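Local coordinates for insecticidal crystal protein Cry7Cal (Bacillus thuringiensis, PDB 5ZI1), which is an insecticidal toxin active against locusts that, like related three-domain Cry toxins, probably binds receptors on gut cells and perforates their membranes, at residues 61-64 with 65-69; 502-506 with 507-511. All coordinates share one frame; numbering follows the deposited sequence.

Interaction 1. Residues 61-64 with 65-69; sequences NEVE and ALINQ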
loop_
_atom_site.group_PDB
_atom_site.type_symbol
_atom_site.label_atom_id
_atom_site.label_comp_id
_atom_site.label_asym_id
_atom_site.label_seq_id
_atom_site.Cartn_x
_atom_site.Cartn_y
_atom_site.Cartn_z
ATOM N N ASN A 61 17.085 -6.968 -10.806
ATOM C CA ASN A 61 17.841 -5.821 -11.333
ATOM C C ASN A 61 17.388 -4.516 -10.700
ATOM O O ASN A 61 18.212 -3.725 -10.235
ATOM C CB ASN A 61 17.713 -5.739 -12.852
ATOM C CG ASN A 61 18.498 -6.829 -13.563
ATOM O OD1 ASN A 61 19.539 -7.292 -13.072
ATOM N ND2 ASN A 61 17.999 -7.256 -14.720
ATOM N N GLU A 62 16.077 -4.286 -10.640
ATOM C CA GLU A 62 15.562 -3.069 -10.014
ATOM C C GLU A 62 16.005 -2.950 -8.553
ATOM O O GLU A 62 16.460 -1.883 -8.118
ATOM C CB GLU A 62 14.037 -3.038 -10.119
ATOM C CG GLU A 62 13.424 -1.740 -9.653
ATOM C CD GLU A 62 13.914 -0.562 -10.473
ATOM O OE1 GLU A 62 14.063 -0.728 -11.708
ATOM O OE2 GLU A 62 14.157 0.518 -9.881
ATOM N N VAL A 63 15.891 -4.034 -7.775
ATOM C CA VAL A 63 16.223 -3.916 -6.356
ATOM C C VAL A 63 17.724 -3.730 -6.162
ATOM O O VAL A 63 18.153 -2.908 -5.342
ATOM C CB VAL A 63 15.693 -5.116 -5.543
ATOM C CG1 VAL A 63 15.986 -4.892 -4.074
ATOM C CG2 VAL A 63 14.205 -5.272 -5.745
ATOM N N GLU A 64 18.547 -4.480 -6.893
ATOM C CA GLU A 64 19.985 -4.185 -6.909
ATOM C C GLU A 64 20.251 -2.693 -7.113
ATOM O O GLU A 64 21.043 -2.085 -6.383
ATOM C CB GLU A 64 20.688 -4.989 -8.006
ATOM C CG GLU A 64 20.827 -6.464 -7.753
ATOM C CD GLU A 64 21.172 -7.208 -9.020
ATOM O OE1 GLU A 64 21.782 -8.289 -8.930
ATOM O OE2 GLU A 64 20.847 -6.702 -10.121
ATOM N N ALA A 65 19.585 -2.083 -8.099
ATOM C CA ALA A 65 19.807 -0.665 -8.382
ATOM C C ALA A 65 19.353 0.211 -7.224
ATOM O O ALA A 65 20.026 1.186 -6.878
ATOM C CB ALA A 65 19.079 -0.250 -9.666
ATOM N N LEU A 66 18.207 -0.116 -6.624
ATOM C CA LEU A 66 17.647 0.719 -5.565
ATOM C C LEU A 66 18.550 0.760 -4.343
ATOM O O LEU A 66 18.732 1.823 -3.736
ATOM C CB LEU A 66 16.270 0.201 -5.166
ATOM C CG LEU A 66 15.113 0.346 -6.142
ATOM C CD1 LEU A 66 13.876 -0.241 -5.476
ATOM C CD2 LEU A 66 14.903 1.804 -6.538
ATOM N N ILE A 67 19.101 -0.389 -3.941
ATOM C CA ILE A 67 19.888 -0.475 -2.712
ATOM C C ILE A 67 21.377 -0.580 -2.980
ATOM O O ILE A 67 22.150 -0.779 -2.035
ATOM C CB ILE A 67 19.448 -1.645 -1.832
ATOM C CG1 ILE A 67 19.804 -2.978 -2.491
ATOM C CG2 ILE A 67 18.014 -1.555 -1.600
ATOM C CD1 ILE A 67 19.513 -4.164 -1.589
ATOM N N ASN A 68 21.797 -0.512 -4.240
ATOM C CA ASN A 68 23.210 -0.425 -4.571
ATOM C C ASN A 68 23.978 -1.630 -4.020
ATOM O O ASN A 68 24.918 -1.503 -3.238
ATOM C CB ASN A 68 23.779 0.900 -4.055
ATOM C CG ASN A 68 25.133 1.208 -4.620
ATOM O OD1 ASN A 68 25.462 0.792 -5.733
ATOM N ND2 ASN A 68 25.936 1.940 -3.858
ATOM N N GLN A 69 23.531 -2.818 -4.420
ATOM C CA GLN A 69 24.252 -4.050 -4.125
ATOM C C GLN A 69 23.914 -5.061 -5.203
ATOM O O GLN A 69 22.739 -5.381 -5.411
ATOM C CB GLN A 69 23.901 -4.609 -2.742
ATOM C CG GLN A 69 24.891 -5.670 -2.268
ATOM C CD GLN A 69 24.222 -6.916 -1.705
ATOM O OE1 GLN A 69 23.451 -6.852 -0.740
ATOM N NE2 GLN A 69 24.523 -8.063 -2.301
#

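Interaction 2. Residues 502-506 with 507-511; sequences NNLPS and NQVFR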
loop_
_atom_site.group_PDB
_atom_site.type_symbol
_atom_site.label_atom_id
_atom_site.label_comp_id
_atom_site.label_asym_id
_atom_site.label_seq_id
_atom_site.Cartn_x
_atom_site.Cartn_y
_atom_site.Cartn_z
ATOM N N ASN A 502 -4.807 4.509 29.995
ATOM C CA ASN A 502 -4.747 5.540 31.027
ATOM C C ASN A 502 -4.761 6.955 30.451
ATOM O O ASN A 502 -4.976 7.908 31.210
ATOM C CB ASN A 502 -3.515 5.357 31.939
ATOM C CG ASN A 502 -2.181 5.716 31.260
ATOM O OD1 ASN A 502 -1.917 6.884 30.921
ATOM N ND2 ASN A 502 -1.307 4.714 31.113
ATOM N N ASN A 503 -4.544 7.125 29.146
ATOM C CA ASN A 503 -4.600 8.446 28.536
ATOM C C ASN A 503 -5.900 8.706 27.786
ATOM O O ASN A 503 -6.099 9.824 27.294
ATOM C CB ASN A 503 -3.419 8.644 27.585
ATOM C CG ASN A 503 -2.118 8.851 28.317
ATOM O OD1 ASN A 503 -2.099 9.365 29.436
ATOM N ND2 ASN A 503 -1.017 8.446 27.694
ATOM N N LEU A 504 -6.781 7.716 27.687
ATOM C CA LEU A 504 -8.107 7.936 27.126
ATOM C C LEU A 504 -8.896 8.899 28.006
ATOM O O LEU A 504 -9.057 8.636 29.205
ATOM C CB LEU A 504 -8.868 6.623 27.005
ATOM C CG LEU A 504 -8.829 5.894 25.666
ATOM C CD1 LEU A 504 -9.799 4.720 25.697
ATOM C CD2 LEU A 504 -9.156 6.830 24.525
ATOM N N PRO A 505 -9.389 10.013 27.471
ATOM C CA PRO A 505 -10.329 10.829 28.252
ATOM C C PRO A 505 -11.582 10.063 28.618
ATOM O O PRO A 505 -12.070 10.167 29.747
ATOM C CB PRO A 505 -10.645 12.006 27.312
ATOM C CG PRO A 505 -9.544 12.026 26.309
ATOM C CD PRO A 505 -9.108 10.595 26.150
ATOM N N SER A 506 -12.119 9.294 27.680
ATOM C CA SER A 506 -13.338 8.537 27.898
ATOM C C SER A 506 -13.200 7.210 27.157
ATOM O O SER A 506 -12.132 6.871 26.636
ATOM C CB SER A 506 -14.570 9.341 27.451
ATOM O OG SER A 506 -14.729 9.307 26.044
ATOM N N ASN A 507 -14.293 6.451 27.112
ATOM C CA ASN A 507 -14.257 5.140 26.486
ATOM C C ASN A 507 -14.143 5.218 24.969
ATOM O O ASN A 507 -13.689 4.253 24.343
ATOM C CB ASN A 507 -15.513 4.349 26.864
ATOM C CG ASN A 507 -15.529 3.923 28.321
ATOM O OD1 ASN A 507 -14.513 3.983 29.031
ATOM N ND2 ASN A 507 -16.693 3.479 28.776
ATOM N N GLN A 508 -14.571 6.322 24.366
ATOM C CA GLN A 508 -14.688 6.381 22.916
ATOM C C GLN A 508 -13.314 6.448 22.263
ATOM O O GLN A 508 -12.462 7.249 22.660
ATOM C CB GLN A 508 -15.529 7.586 22.503
ATOM C CG GLN A 508 -15.853 7.585 21.024
ATOM C CD GLN A 508 -17.016 8.496 20.662
ATOM O OE1 GLN A 508 -16.871 9.417 19.855
ATOM N NE2 GLN A 508 -18.181 8.233 21.249
ATOM N N VAL A 509 -13.098 5.605 21.253
ATOM C CA VAL A 509 -11.828 5.604 20.530
ATOM C C VAL A 509 -11.950 6.371 19.221
ATOM O O VAL A 509 -11.186 7.313 18.973
ATOM C CB VAL A 509 -11.328 4.175 20.269
ATOM C CG1 VAL A 509 -10.068 4.216 19.418
ATOM C CG2 VAL A 509 -11.096 3.428 21.592
ATOM N N PHE A 510 -12.894 5.982 18.359
ATOM C CA PHE A 510 -13.016 6.678 17.084
ATOM C C PHE A 510 -14.464 6.698 16.620
ATOM O O PHE A 510 -15.323 5.990 17.155
ATOM C CB PHE A 510 -12.094 6.061 16.015
ATOM C CG PHE A 510 -12.488 4.671 15.541
ATOM C CD1 PHE A 510 -13.628 4.460 14.781
ATOM C CD2 PHE A 510 -11.658 3.590 15.785
ATOM C CE1 PHE A 510 -13.957 3.200 14.321
ATOM C CE2 PHE A 510 -11.983 2.334 15.318
ATOM C CZ PHE A 510 -13.133 2.139 14.588
ATOM N N ARG A 511 -14.720 7.520 15.593
ATOM C CA ARG A 511 -15.992 7.508 14.884
ATOM C C ARG A 511 -15.772 7.197 13.417
ATOM O O ARG A 511 -14.801 7.644 12.815
ATOM C CB ARG A 511 -16.709 8.840 14.916
ATOM C CG ARG A 511 -16.305 9.747 16.018
ATOM C CD ARG A 511 -17.390 10.722 16.232
ATOM N NE ARG A 511 -17.087 11.666 17.300
ATOM C CZ ARG A 511 -17.974 12.037 18.209
ATOM N NH1 ARG A 511 -17.624 12.897 19.149
ATOM N NH2 ARG A 511 -19.205 11.527 18.170
#

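Interaction 1. Residues 61-64 with 65-69
Three successive helical hydrogen bonds join Asn61 to Ala65, Glu62 to Leu66 and Val63 to Ile67, the last with Ile67 N 3.0 Å from Val63 O. The pattern then changes. Glu64 O receives two amides: a weak bond from Asn68 N at 2.8 Å, bent to 122°, and a straighter one from Gln69 N at 3.3 Å. The second spans five residues and reaches a lone pair in the carbonyl plane. This bond and the positive phi of Asn68 are the marks of a Schellman-type C-cap. The reversal also folds Gln69 O back over the Glu64 side chain, 3.2 Å from Glu64 CG.

Among the side chains, Glu62 and Leu66 lie across one another, with Glu62 OE2 3.7 Å from Leu66 CD2. The Glu62 chain starts anti to its own amide nitrogen (chi1 -173°) and bends at chi2, which swings the carboxylate toward the leucine. Val63 CG1 and Ile67 CD1 add a looser apolar contact at 4.4 Å.

Two acidic pairs lie close, Glu62 OE2 by Glu221 and Glu64 OE2 by Glu70, which could favour protonation within either pair; Glu64 OE1 accepts the amide of Ile71 beyond the turn. Leu66 and Ile67 pack on Phe218 of helix 208-227, Lys200 of helix 169-202 binds Ile67 O, and Pro139 of a loop lies against Glu64, Ile67 and Gln69.

Interaction 2. Residues 502-506 with 507-511
Ser506 turns its hydroxyl forward along the chain, over the peptide that follows, and OG accepts a weak hydrogen bond from Gln508 N at 3.4 Å. With chi1 at 79°, OG stands between its own nitrogen and carbonyl carbon, which brings it round to the amide two residues ahead, as in an ST turn. The bond is long but fairly straight, at 162°.

Asn507, the middle residue of this turn, has its CB directed away from the preceding loop, and its OD1 is taken up by the amide of Lys582. Leu504 CB points toward residues 507-511: its two methyls fork over the backbone, CD2 lying 3.8 Å from Gln508 O and CD1 4.1 Å from Asn507 O. CD1 also approaches Val509 CG2 at 4.5 Å. Both hydrophobic side chains meet Ile499 of strand 496-500. Gln508 leads away from the loop on an extended chain, and its OE1 sits 3.3 Å above the centre of the Arg511 guanidinium plane, a cation that Glu478 also holds through a salt bridge.

Within the turn the ties are slight: one weak side-chain bond, methyls against two carbonyl oxygens and one loose apolar contact. Further polar ties come from outside: the Asn507 backbone bonds to Ile580, and Gln508 O accepts Asn480 ND2. The negative end of the Gln508 amide dipole, over the guanidinium face, probably interacts favourably with its charge.

Overall arrangement
From the N terminus the chain first meets interaction 1, at the end of helix 54-67 in the helical domain, where the cap turns the chain toward helix 73-101. Much later, after the central sheet domain, interaction 2 closes the loop between strands 496-500 and 508-513, leading from one sheet into another in the last domain of this toxin fragment, a beta-sandwich; the whole protein is longer. Each is local and continuous, so they follow in series and neither nest nor cross. The centres of interactions 1 and 2 are about 45 Å apart, on opposite sides of the chain's centre. The nearest atoms of interactions 1 and 2 are about 33 Å apart. One ends a helix of the bundle; the other leads into a strand.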